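Local coordinates for NikO protein (Streptomyces tendae, PDB 4FQD), which is an enolpyruvyl transferase essential for nikkomycin biosynthesis and, as in MurA enzymes, probably takes its enolpyruvyl group from phosphoenolpyruvate, at residues V38-A43 with V51-C56; Y180-N183 with G189-Y192; T198-G203 with E241-H246; L217-T222 with T260-L265; D223-L228 with I235-P240. The protein carries 4 engineered substitutions. All coordinates share one frame; numbering follows the deposited sequence.

Contact 1. Residues V38-A43 with V51-C56; sequences VTTVAA and VRIENC. Engineered in segment 51-56: Arg52 (natural residue Pro).
Around Thr40 and Ile53, helix 38-43 and strand 51-54 run nearly antiparallel, their N-to-C directions 171° apart and their axes 9.9 Å from each other at the closest. The CA atoms of Thr40 and Ile53 face one another at 8.2 Å, so side chains alone bridge the gap. This is a helix laid over the face of a sheet in the beta/alpha inverse barrel of the EPSP synthase family. Thr40 and Ile53 reach out tip to tip, and the methyl CG2 of Thr40 meets CD1 of Ile53 at 3.8 Å. Threonine suits its place because its two branches divide the work: chi1 of -59° puts OG1 beside the backbone N, where it bonds the carbonyl oxygen of Ser36, and leaves CG2 anti to that N, facing the strand. Thr40 CG2 also lies 4.2 Å from CG1 of Val51. Val41 comes to Ile53 at about a right angle, its CG2 touching CD1 at 3.9 Å, so the isoleucine end rests against two neighbouring helix residues. The branched aliphatic groups of Val51 and Ile53 fill a buried strip that needs no hydrogen bond across it. Strand 50-54 is flanked in its sheet by strands 84-88 and 257-260; Thr40 also touches Val259, and Val41 leans on Leu65 and Phe69 of helix 60-71.

Contact 2. Residues Y180-N183 with G189-Y192; sequences YTRN and GPCY
Tyr180, Thr181 and Arg182 meet Gly189, Pro190, Cys191 and Tyr192 as the two arms of one irregular loop, which joins strand 174-176 to helix 192-204 in the beta/alpha inverse barrel. Arg182 and Asn183 supply the doubled side of a classic beta bulge in it, and no direct hydrogen bond links the two segments. What holds them is partly a CH-pi contact: Thr181 CG2 sits over one face of the Tyr192 ring, 3.6 Å from its centroid and 17° off the normal. Threonine fits: with OG1 between backbone N and carbonyl carbon (chi1 65°), CG2 lies anti to that carbon and over the ring, while OG1 bonds the carbonyl oxygen of Leu178. The ring is anchored beyond by its hydroxyl, bonded to His214 O and to Arg337. With an alanine in place of Tyr192, the Thr181 methyl would probably lose the surface it rests on and His214 O a bonding partner. Gly189 lets the arms close in: its CA lies 4.2 Å from Thr181 CA, and any CB would clash with Arg182 N. Arg182 bends at chi3 (-69°), bringing one face of its guanidinium over CD of Pro190, with NH2 3.7 Å from that CD. The stiff proline ring's CD-CG side gives this exposed group apolar support. A water joins the arms: it donates to Tyr180 O and accepts from Cys191 N at 2.9 Å.

Contact 3. Residues T198-G203 with E241-H246; sequences TALLMG and ETWVIH
Leu200 opens the contact on the helix side, where helix 192-204 of the inverse barrel packs on strand 242-248. Here the two elements run at 30° to one another, with axes 9.0 Å apart. Leu200 divides its two methyls between strand residues. CD1 comes to the edge of the Trp243 indole, near the ring plane, and lies 3.9 Å from CZ3. CD2 goes to Ile245, meeting CD1 of that residue at 3.7 Å, and the two side chains cross at about a right angle. A forked aliphatic residue is apt for such a double task. A serine in place of Leu200 would probably leave both the Trp243 edge and the Ile245 tip without their partner, opening a gap in the core between helix and sheet. The same leucine touches Leu212 of the adjoining strand 209-213 and also Val221 and Val225 of helix 219-231, so it stands where two helices and the sheet meet. One turn further on, Gly203 brings the helix backbone right up to the strand, its CA 6.0 Å from that of Ile245. Glycine suits this point, since a CB would point toward the strand and sit tightly against Ile245 CD1. Ile245 has CG1 beside the backbone N (chi1 -53°) and CG2 anti to it, and CG2 lies 3.5 Å from the carbonyl O of Gly203.

Contact 4. Residues L217-T222 with T260-L265; sequences LKPDVT and TLIPDL
Pro219 packs against Ile262 and Leu265 where the starts of two helices of the inverse barrel come together, 219-231 and 265-278. The apolar contacts carry the meeting. Ile262 is fully extended, with CG1 anti to the backbone N (chi1 -175°), and so delivers CD1 to the proline ring, 3.9 Å from CG. Pro219 CB is almost as near to Ile262 CD1, at 4.0 Å. Leu265 approaches more loosely from its own helix, its CD1 4.4 Å from Pro219 CD. Ala293 of helix 290-296 touches both Ile262 and Leu265, and Ala296 touches Pro219, walling in the cluster.

No hydrogen bond crosses the contact; polar groups instead shape the two helix starts. Lys218 holds the N-cap position, and its carbonyl oxygen accepts from Val221 N at 2.8 Å and from Thr222 N at 3.0 Å. Proline suits the first turn that follows, where its missing N-H costs no helical bond and its ring can face the neighbour. Asp264 is the N-cap of the other helix, a place that fits a short acid: one oxygen, OD2, accepts from Lys34 N, while OD1 caps the backbone N of Glu267.

Contact 5. Residues D223-L228 with I235-P240; sequences DMVTVL and IEFAGP
Val225 makes the main bump of helix 223-228, set against the hollow between Ile235 and Phe237 on strand 235-239. One methyl does the work: CG1, anti to the backbone N (chi1 168°), lies 3.9 Å from Ile235 CG2 and equally 3.9 Å from Phe237 CZ. The phenyl ring comes from the opposite direction and meets this methyl obliquely with its far end. A second bump points the other way. Ile235 sends CD1 into the angle formed by the Leu228 side chain, 3.8 Å from CB and 3.9 Å from CD1 of the leucine. Ile235 is thus shared by Val225 and Leu228, three residues apart on one helix face, and its two branches match the spacing: CG2 for the valine, the longer CG1-CD1 arm for the leucine. Short valine fits where the bulky phenyl must find space, and longer leucine where the isoleucine arm reaches in. The axes lie 9.6 Å apart at 129°, so the helix crosses the strand aslant. Leu228 also touches Ala43 of helix 34-44, and Phe237 stacks on Trp243 in the neighbouring strand while Arg229 makes a cation-pi contact with Phe237. No polar atom takes part, which implies that shape fit and the burial of Val225, Leu228 and Ile235, with Phe237 at the exposed margin, hold helix and strand together rather than directed bonds.

How the contacts relate
From the N terminus, contact 1 comes first, closing the short turn between helix 34-44 and strand 50-54. Contact 2 follows in series, drawing together a loop ahead of helix 192-204. Contacts 3 and 4 then cross, their segments alternating along the chain: 198-203 pairs with 241-246, and 217-222 with 260-265. Contact 5 falls within the spans of both, joining helix 219-231, which it shares with contact 4, to strand 235-239, the sheet neighbour of contact 3's strand. Contact 1 touches contacts 3 and 5 through helix 34-44, and contact 4 through the strand end at 53-55. Contact 2 stands apart, about 6 Å from contacts 3 and 4 at the nearest atoms.

Contact 1. Residues V38-A43 with V51-C56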
# COMPACT_ATOMS: atom_id res chain seq x y z
N VAL A 38 -15.95 -24.12 6.85
CA VAL A 38 -14.81 -25.01 7.07
C VAL A 38 -14.40 -25.05 8.53
O VAL A 38 -14.24 -26.12 9.11
CB VAL A 38 -13.59 -24.57 6.21
CG1 VAL A 38 -12.33 -25.30 6.67
CG2 VAL A 38 -13.86 -24.83 4.74
N THR A 39 -14.24 -23.87 9.14
CA THR A 39 -13.79 -23.77 10.52
C THR A 39 -14.84 -24.27 11.52
O THR A 39 -14.50 -24.80 12.57
CB THR A 39 -13.37 -22.34 10.88
OG1 THR A 39 -14.43 -21.43 10.56
CG2 THR A 39 -12.12 -21.94 10.11
N THR A 40 -16.11 -24.08 11.18
CA THR A 40 -17.20 -24.56 12.03
C THR A 40 -17.25 -26.08 12.01
O THR A 40 -17.41 -26.73 13.05
CB THR A 40 -18.56 -23.99 11.59
OG1 THR A 40 -18.52 -22.56 11.63
CG2 THR A 40 -19.67 -24.49 12.51
N VAL A 41 -17.11 -26.65 10.82
CA VAL A 41 -17.08 -28.10 10.65
C VAL A 41 -15.83 -28.68 11.31
O VAL A 41 -15.88 -29.73 11.95
CB VAL A 41 -17.13 -28.49 9.16
CG1 VAL A 41 -16.73 -29.94 8.96
CG2 VAL A 41 -18.51 -28.23 8.59
N ALA A 42 -14.71 -27.98 11.15
CA ALA A 42 -13.44 -28.41 11.75
C ALA A 42 -13.55 -28.47 13.27
O ALA A 42 -13.04 -29.39 13.90
CB ALA A 42 -12.32 -27.47 11.34
N ALA A 43 -14.23 -27.48 13.85
CA ALA A 43 -14.45 -27.44 15.29
C ALA A 43 -15.42 -28.55 15.71
O ALA A 43 -15.31 -29.10 16.80
CB ALA A 43 -14.99 -26.08 15.71
N VAL A 51 -23.82 -30.49 15.58
CA VAL A 51 -23.71 -29.07 15.26
C VAL A 51 -24.60 -28.72 14.07
O VAL A 51 -24.36 -29.18 12.95
CB VAL A 51 -22.26 -28.68 14.95
CG1 VAL A 51 -22.19 -27.23 14.49
CG2 VAL A 51 -21.38 -28.90 16.17
N ARG A 52 -25.63 -27.92 14.31
CA ARG A 52 -26.54 -27.50 13.26
C ARG A 52 -26.09 -26.19 12.63
O ARG A 52 -26.05 -25.15 13.28
CB ARG A 52 -27.97 -27.37 13.78
CG ARG A 52 -28.97 -27.03 12.70
CD ARG A 52 -30.39 -26.94 13.24
NE ARG A 52 -31.35 -26.72 12.16
CZ ARG A 52 -32.65 -26.53 12.34
NH1 ARG A 52 -33.15 -26.52 13.57
NH2 ARG A 52 -33.44 -26.34 11.30
N ILE A 53 -25.75 -26.25 11.34
CA ILE A 53 -25.23 -25.08 10.63
C ILE A 53 -26.26 -24.52 9.66
O ILE A 53 -26.49 -25.08 8.59
CB ILE A 53 -23.95 -25.44 9.86
CG1 ILE A 53 -22.95 -26.15 10.77
CG2 ILE A 53 -23.34 -24.19 9.25
CD1 ILE A 53 -21.69 -26.60 10.07
N GLU A 54 -26.88 -23.41 10.05
CA GLU A 54 -27.86 -22.75 9.18
C GLU A 54 -27.16 -21.79 8.22
O GLU A 54 -26.00 -21.43 8.43
CB GLU A 54 -28.90 -22.00 10.02
CG GLU A 54 -29.60 -22.87 11.04
CD GLU A 54 -31.07 -22.52 11.18
OE1 GLU A 54 -31.61 -21.84 10.28
OE2 GLU A 54 -31.69 -22.94 12.18
N ASN A 55 -27.87 -21.40 7.17
CA ASN A 55 -27.30 -20.57 6.10
C ASN A 55 -26.03 -21.21 5.55
O ASN A 55 -25.02 -20.53 5.36
CB ASN A 55 -27.04 -19.15 6.59
CG ASN A 55 -26.74 -18.18 5.46
OD1 ASN A 55 -27.28 -18.32 4.36
ND2 ASN A 55 -25.88 -17.20 5.72
N CYS A 56 -26.09 -22.51 5.30
CA CYS A 56 -24.94 -23.23 4.78
C CYS A 56 -24.95 -23.22 3.26
O CYS A 56 -25.94 -23.57 2.63
CB CYS A 56 -24.93 -24.68 5.29
SG CYS A 56 -23.53 -25.66 4.70

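Contact 2. Residues Y180-N183 with G189-Y192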
# COMPACT_ATOMS: atom_id res chain seq x y z
N TYR A 180 4.06 -16.73 12.03
CA TYR A 180 3.53 -17.29 10.80
C TYR A 180 3.04 -16.21 9.84
O TYR A 180 2.11 -16.42 9.07
CB TYR A 180 2.41 -18.27 11.12
CG TYR A 180 2.83 -19.35 12.09
CD1 TYR A 180 3.48 -20.50 11.64
CD2 TYR A 180 2.60 -19.22 13.45
CE1 TYR A 180 3.88 -21.48 12.52
CE2 TYR A 180 3.00 -20.20 14.34
CZ TYR A 180 3.63 -21.33 13.87
OH TYR A 180 4.03 -22.31 14.75
N THR A 181 3.69 -15.05 9.89
CA THR A 181 3.40 -13.96 8.97
C THR A 181 4.67 -13.59 8.19
O THR A 181 5.77 -13.72 8.71
CB THR A 181 2.90 -12.70 9.70
OG1 THR A 181 3.94 -12.18 10.54
CG2 THR A 181 1.69 -13.03 10.56
N ARG A 182 4.50 -13.15 6.95
CA ARG A 182 5.64 -12.73 6.14
C ARG A 182 6.22 -11.42 6.68
O ARG A 182 7.44 -11.31 6.87
CB ARG A 182 5.25 -12.56 4.67
CG ARG A 182 6.39 -12.06 3.80
CD ARG A 182 5.94 -11.72 2.39
NE ARG A 182 5.55 -12.90 1.62
CZ ARG A 182 4.29 -13.20 1.29
NH1 ARG A 182 3.30 -12.40 1.65
NH2 ARG A 182 4.03 -14.30 0.59
N ASN A 183 5.35 -10.45 6.92
CA ASN A 183 5.77 -9.17 7.48
C ASN A 183 5.18 -8.97 8.87
O ASN A 183 3.96 -8.92 9.04
CB ASN A 183 5.35 -8.02 6.56
CG ASN A 183 6.02 -6.71 6.93
OD1 ASN A 183 5.55 -5.99 7.82
ND2 ASN A 183 7.11 -6.39 6.25
N GLY A 189 0.49 -12.46 5.93
CA GLY A 189 1.17 -13.61 5.38
C GLY A 189 0.21 -14.71 4.96
O GLY A 189 -0.92 -14.76 5.45
N PRO A 190 0.65 -15.60 4.06
CA PRO A 190 -0.18 -16.70 3.57
C PRO A 190 -0.36 -17.81 4.61
O PRO A 190 -1.29 -18.62 4.48
CB PRO A 190 0.61 -17.22 2.37
CG PRO A 190 2.03 -16.90 2.70
CD PRO A 190 1.99 -15.60 3.45
N CYS A 191 0.50 -17.84 5.62
CA CYS A 191 0.45 -18.87 6.65
C CYS A 191 -0.23 -18.37 7.93
O CYS A 191 -0.43 -19.12 8.88
CB CYS A 191 1.87 -19.36 6.97
SG CYS A 191 2.80 -19.98 5.53
N TYR A 192 -0.61 -17.09 7.92
CA TYR A 192 -1.16 -16.44 9.11
C TYR A 192 -2.48 -17.07 9.54
O TYR A 192 -2.58 -17.63 10.63
CB TYR A 192 -1.32 -14.94 8.85
CG TYR A 192 -1.60 -14.11 10.09
CD1 TYR A 192 -1.49 -14.64 11.36
CD2 TYR A 192 -1.99 -12.78 9.97
CE1 TYR A 192 -1.75 -13.88 12.49
CE2 TYR A 192 -2.25 -12.01 11.08
CZ TYR A 192 -2.13 -12.56 12.34
OH TYR A 192 -2.39 -11.78 13.44
O HOH W 1 2.54 -16.09 6.60

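Contact 3. Residues T198-G203 with E241-H246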
# COMPACT_ATOMS: atom_id res chain seq x y z
N THR A 198 -5.51 -23.59 13.22
CA THR A 198 -4.94 -24.83 13.72
C THR A 198 -4.62 -24.75 15.21
O THR A 198 -4.97 -25.64 15.98
CB THR A 198 -3.66 -25.21 12.95
OG1 THR A 198 -3.97 -25.36 11.56
CG2 THR A 198 -3.09 -26.52 13.48
N ALA A 199 -3.95 -23.67 15.60
CA ALA A 199 -3.55 -23.47 16.99
C ALA A 199 -4.76 -23.41 17.92
O ALA A 199 -4.72 -23.95 19.03
CB ALA A 199 -2.72 -22.20 17.13
N LEU A 200 -5.83 -22.76 17.47
CA LEU A 200 -7.06 -22.68 18.25
C LEU A 200 -7.67 -24.06 18.44
O LEU A 200 -8.07 -24.42 19.55
CB LEU A 200 -8.06 -21.75 17.59
CG LEU A 200 -8.01 -20.29 18.03
CD1 LEU A 200 -8.94 -19.45 17.17
CD2 LEU A 200 -8.38 -20.17 19.49
N LEU A 201 -7.75 -24.83 17.36
CA LEU A 201 -8.28 -26.18 17.41
C LEU A 201 -7.43 -27.07 18.31
O LEU A 201 -7.96 -27.82 19.13
CB LEU A 201 -8.36 -26.78 16.00
CG LEU A 201 -9.41 -26.18 15.06
CD1 LEU A 201 -9.24 -26.71 13.65
CD2 LEU A 201 -10.81 -26.48 15.58
N MET A 202 -6.12 -26.97 18.16
CA MET A 202 -5.19 -27.75 18.97
C MET A 202 -5.30 -27.38 20.44
O MET A 202 -5.17 -28.23 21.32
CB MET A 202 -3.75 -27.56 18.49
CG MET A 202 -3.46 -28.17 17.13
SD MET A 202 -3.73 -29.95 17.09
CE MET A 202 -2.54 -30.51 18.30
N GLY A 203 -5.53 -26.10 20.71
CA GLY A 203 -5.65 -25.61 22.07
C GLY A 203 -6.87 -26.15 22.78
O GLY A 203 -6.85 -26.35 24.00
N GLU A 241 -4.71 -8.36 21.90
CA GLU A 241 -3.89 -9.24 21.08
C GLU A 241 -3.57 -10.55 21.79
O GLU A 241 -2.64 -11.26 21.41
CB GLU A 241 -2.60 -8.54 20.67
CG GLU A 241 -2.79 -7.23 19.91
CD GLU A 241 -3.35 -7.43 18.52
OE1 GLU A 241 -3.39 -8.59 18.05
OE2 GLU A 241 -3.75 -6.43 17.88
N THR A 242 -4.33 -10.86 22.83
CA THR A 242 -4.06 -12.06 23.63
C THR A 242 -5.30 -12.94 23.78
O THR A 242 -6.29 -12.55 24.39
CB THR A 242 -3.53 -11.70 25.02
OG1 THR A 242 -2.32 -10.95 24.90
CG2 THR A 242 -3.25 -12.97 25.82
N TRP A 243 -5.22 -14.15 23.23
CA TRP A 243 -6.28 -15.13 23.37
C TRP A 243 -5.81 -16.31 24.21
O TRP A 243 -4.76 -16.90 23.93
CB TRP A 243 -6.76 -15.62 22.00
CG TRP A 243 -7.52 -14.58 21.23
CD1 TRP A 243 -7.74 -13.28 21.59
CD2 TRP A 243 -8.14 -14.75 19.95
NE1 TRP A 243 -8.47 -12.64 20.63
CE2 TRP A 243 -8.73 -13.52 19.60
CE3 TRP A 243 -8.27 -15.82 19.06
CZ2 TRP A 243 -9.43 -13.32 18.42
CZ3 TRP A 243 -8.96 -15.63 17.88
CH2 TRP A 243 -9.53 -14.39 17.57
N VAL A 244 -6.58 -16.65 25.23
CA VAL A 244 -6.22 -17.74 26.14
C VAL A 244 -7.23 -18.88 26.07
O VAL A 244 -8.42 -18.68 26.31
CB VAL A 244 -6.11 -17.24 27.59
CG1 VAL A 244 -5.83 -18.40 28.53
CG2 VAL A 244 -5.04 -16.17 27.71
N ILE A 245 -6.75 -20.07 25.73
CA ILE A 245 -7.61 -21.24 25.67
C ILE A 245 -7.33 -22.19 26.83
O ILE A 245 -6.31 -22.88 26.84
CB ILE A 245 -7.42 -22.02 24.35
CG1 ILE A 245 -7.58 -21.10 23.14
CG2 ILE A 245 -8.40 -23.19 24.28
CD1 ILE A 245 -6.27 -20.69 22.51
N HIS A 246 -8.23 -22.21 27.80
CA HIS A 246 -8.12 -23.15 28.91
C HIS A 246 -8.65 -24.51 28.46
O HIS A 246 -9.79 -24.87 28.74
CB HIS A 246 -8.89 -22.65 30.12
CG HIS A 246 -8.47 -21.28 30.58
ND1 HIS A 246 -7.27 -21.05 31.22
CD2 HIS A 246 -9.08 -20.08 30.47
CE1 HIS A 246 -7.17 -19.76 31.50
NE2 HIS A 246 -8.25 -19.15 31.05

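Contact 4. Residues L217-T222 with T260-L265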
# COMPACT_ATOMS: atom_id res chain seq x y z
N LEU A 217 -8.07 -12.05 12.70
CA LEU A 217 -9.24 -11.40 13.29
C LEU A 217 -10.53 -11.44 12.46
O LEU A 217 -11.57 -10.96 12.91
CB LEU A 217 -8.90 -9.95 13.64
CG LEU A 217 -7.79 -9.77 14.67
CD1 LEU A 217 -7.41 -8.30 14.80
CD2 LEU A 217 -8.22 -10.33 16.02
N LYS A 218 -10.46 -11.99 11.25
CA LYS A 218 -11.64 -12.07 10.40
C LYS A 218 -12.63 -13.10 10.94
O LYS A 218 -12.24 -13.99 11.70
CB LYS A 218 -11.23 -12.41 8.96
CG LYS A 218 -10.32 -11.38 8.32
CD LYS A 218 -10.96 -10.00 8.34
CE LYS A 218 -10.09 -8.96 7.66
NZ LYS A 218 -9.90 -9.25 6.21
N PRO A 219 -13.93 -12.99 10.57
CA PRO A 219 -14.96 -13.95 11.00
C PRO A 219 -14.56 -15.39 10.71
O PRO A 219 -15.09 -16.31 11.34
CB PRO A 219 -16.16 -13.56 10.15
CG PRO A 219 -15.99 -12.11 9.91
CD PRO A 219 -14.51 -11.89 9.78
N ASP A 220 -13.66 -15.56 9.76
CA ASP A 220 -13.03 -16.84 9.45
C ASP A 220 -12.61 -17.55 10.73
O ASP A 220 -12.90 -18.73 10.93
CB ASP A 220 -11.80 -16.58 8.58
CG ASP A 220 -11.53 -17.69 7.60
OD1 ASP A 220 -11.99 -18.82 7.85
OD2 ASP A 220 -10.86 -17.43 6.58
N VAL A 221 -11.93 -16.81 11.60
CA VAL A 221 -11.46 -17.32 12.88
C VAL A 221 -12.43 -16.98 14.00
O VAL A 221 -12.69 -17.80 14.88
CB VAL A 221 -10.06 -16.75 13.21
CG1 VAL A 221 -9.70 -17.00 14.66
CG2 VAL A 221 -9.01 -17.35 12.28
N THR A 222 -12.97 -15.76 13.96
CA THR A 222 -13.88 -15.26 14.99
C THR A 222 -15.07 -16.18 15.23
O THR A 222 -15.42 -16.47 16.37
CB THR A 222 -14.37 -13.84 14.64
OG1 THR A 222 -13.36 -12.88 15.00
CG2 THR A 222 -15.65 -13.50 15.40
N THR A 260 -25.81 -19.89 12.78
CA THR A 260 -26.16 -19.37 11.47
C THR A 260 -24.96 -18.66 10.86
O THR A 260 -24.50 -17.64 11.38
CB THR A 260 -27.34 -18.38 11.56
OG1 THR A 260 -28.46 -19.03 12.18
CG2 THR A 260 -27.74 -17.91 10.17
N LEU A 261 -24.45 -19.20 9.76
CA LEU A 261 -23.25 -18.67 9.12
C LEU A 261 -23.39 -17.23 8.67
O LEU A 261 -24.46 -16.80 8.22
CB LEU A 261 -22.84 -19.53 7.93
CG LEU A 261 -22.27 -20.92 8.22
CD1 LEU A 261 -21.83 -21.60 6.94
CD2 LEU A 261 -21.12 -20.84 9.22
N ILE A 262 -22.31 -16.47 8.81
CA ILE A 262 -22.23 -15.13 8.27
C ILE A 262 -22.26 -15.23 6.74
O ILE A 262 -21.67 -16.15 6.17
CB ILE A 262 -20.94 -14.41 8.76
CG1 ILE A 262 -20.89 -12.96 8.30
CG2 ILE A 262 -19.69 -15.17 8.31
CD1 ILE A 262 -19.74 -12.18 8.89
N PRO A 263 -22.99 -14.32 6.08
CA PRO A 263 -23.03 -14.30 4.61
C PRO A 263 -21.63 -14.26 4.01
O PRO A 263 -20.75 -13.61 4.57
CB PRO A 263 -23.79 -13.02 4.30
CG PRO A 263 -24.70 -12.85 5.46
CD PRO A 263 -23.94 -13.35 6.66
N ASP A 264 -21.44 -14.94 2.88
CA ASP A 264 -20.13 -15.04 2.24
C ASP A 264 -19.58 -13.66 1.92
O ASP A 264 -20.18 -12.90 1.16
CB ASP A 264 -20.21 -15.90 0.98
CG ASP A 264 -18.85 -16.33 0.48
OD1 ASP A 264 -18.17 -15.51 -0.18
OD2 ASP A 264 -18.45 -17.48 0.74
N LEU A 265 -18.43 -13.35 2.51
CA LEU A 265 -17.83 -12.02 2.41
C LEU A 265 -17.48 -11.64 0.97
O LEU A 265 -17.77 -10.54 0.52
CB LEU A 265 -16.58 -11.93 3.29
CG LEU A 265 -16.76 -12.32 4.76
CD1 LEU A 265 -15.48 -12.09 5.54
CD2 LEU A 265 -17.91 -11.55 5.38

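Contact 5. Residues D223-L228 with I235-P240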
# COMPACT_ATOMS: atom_id res chain seq x y z
N ASP A 223 -15.69 -16.64 14.14
CA ASP A 223 -16.87 -17.50 14.26
C ASP A 223 -16.53 -18.89 14.81
O ASP A 223 -17.35 -19.50 15.49
CB ASP A 223 -17.59 -17.63 12.91
CG ASP A 223 -18.27 -16.34 12.50
OD1 ASP A 223 -18.50 -15.48 13.38
OD2 ASP A 223 -18.59 -16.19 11.30
N MET A 224 -15.33 -19.37 14.53
CA MET A 224 -14.90 -20.67 15.05
C MET A 224 -14.73 -20.60 16.57
O MET A 224 -15.00 -21.57 17.28
CB MET A 224 -13.60 -21.14 14.39
CG MET A 224 -13.22 -22.57 14.78
SD MET A 224 -11.69 -23.16 14.02
CE MET A 224 -10.48 -22.12 14.82
N VAL A 225 -14.29 -19.44 17.05
CA VAL A 225 -14.17 -19.20 18.48
C VAL A 225 -15.53 -19.33 19.16
O VAL A 225 -15.65 -19.97 20.21
CB VAL A 225 -13.60 -17.79 18.77
CG1 VAL A 225 -13.74 -17.44 20.25
CG2 VAL A 225 -12.14 -17.72 18.34
N THR A 226 -16.55 -18.75 18.54
CA THR A 226 -17.91 -18.82 19.06
C THR A 226 -18.41 -20.26 19.07
O THR A 226 -19.07 -20.70 20.02
CB THR A 226 -18.88 -17.95 18.24
OG1 THR A 226 -18.42 -16.59 18.26
CG2 THR A 226 -20.29 -18.01 18.81
N VAL A 227 -18.10 -21.01 18.02
CA VAL A 227 -18.50 -22.40 17.91
C VAL A 227 -17.84 -23.25 18.99
O VAL A 227 -18.51 -24.05 19.66
CB VAL A 227 -18.18 -22.99 16.52
CG1 VAL A 227 -18.43 -24.49 16.50
CG2 VAL A 227 -19.00 -22.29 15.45
N LEU A 228 -16.53 -23.08 19.16
CA LEU A 228 -15.79 -23.81 20.19
C LEU A 228 -16.31 -23.48 21.59
O LEU A 228 -16.42 -24.36 22.43
CB LEU A 228 -14.29 -23.50 20.09
CG LEU A 228 -13.53 -24.23 18.99
CD1 LEU A 228 -12.07 -23.81 18.96
CD2 LEU A 228 -13.65 -25.74 19.16
N ILE A 235 -12.60 -20.19 25.84
CA ILE A 235 -11.69 -19.30 25.14
C ILE A 235 -11.84 -17.86 25.64
O ILE A 235 -12.94 -17.29 25.64
CB ILE A 235 -11.93 -19.36 23.62
CG1 ILE A 235 -11.75 -20.79 23.11
CG2 ILE A 235 -10.99 -18.42 22.90
CD1 ILE A 235 -11.98 -20.94 21.63
N GLU A 236 -10.74 -17.26 26.07
CA GLU A 236 -10.78 -15.96 26.72
C GLU A 236 -9.97 -14.90 25.98
O GLU A 236 -8.84 -15.13 25.59
CB GLU A 236 -10.27 -16.10 28.15
CG GLU A 236 -10.05 -14.80 28.88
CD GLU A 236 -9.40 -15.03 30.23
OE1 GLU A 236 -9.15 -16.20 30.60
OE2 GLU A 236 -9.13 -14.04 30.93
N PHE A 237 -10.58 -13.73 25.79
CA PHE A 237 -9.89 -12.60 25.18
C PHE A 237 -9.28 -11.74 26.29
O PHE A 237 -9.85 -10.71 26.67
CB PHE A 237 -10.86 -11.76 24.35
CG PHE A 237 -11.41 -12.49 23.15
CD1 PHE A 237 -10.84 -13.67 22.70
CD2 PHE A 237 -12.50 -11.97 22.46
CE1 PHE A 237 -11.36 -14.33 21.60
CE2 PHE A 237 -13.01 -12.62 21.36
CZ PHE A 237 -12.45 -13.80 20.93
N ALA A 238 -8.13 -12.17 26.81
CA ALA A 238 -7.45 -11.48 27.90
C ALA A 238 -7.03 -10.06 27.53
O ALA A 238 -7.14 -9.14 28.34
CB ALA A 238 -6.24 -12.29 28.35
N GLY A 239 -6.54 -9.90 26.31
CA GLY A 239 -6.15 -8.59 25.82
C GLY A 239 -6.58 -8.41 24.38
O GLY A 239 -7.16 -9.32 23.78
N PRO A 240 -6.31 -7.22 23.81
CA PRO A 240 -6.63 -6.95 22.41
C PRO A 240 -5.89 -7.90 21.47
O PRO A 240 -6.39 -8.22 20.39
CB PRO A 240 -6.11 -5.52 22.21
CG PRO A 240 -6.12 -4.92 23.57
CD PRO A 240 -5.76 -6.04 24.50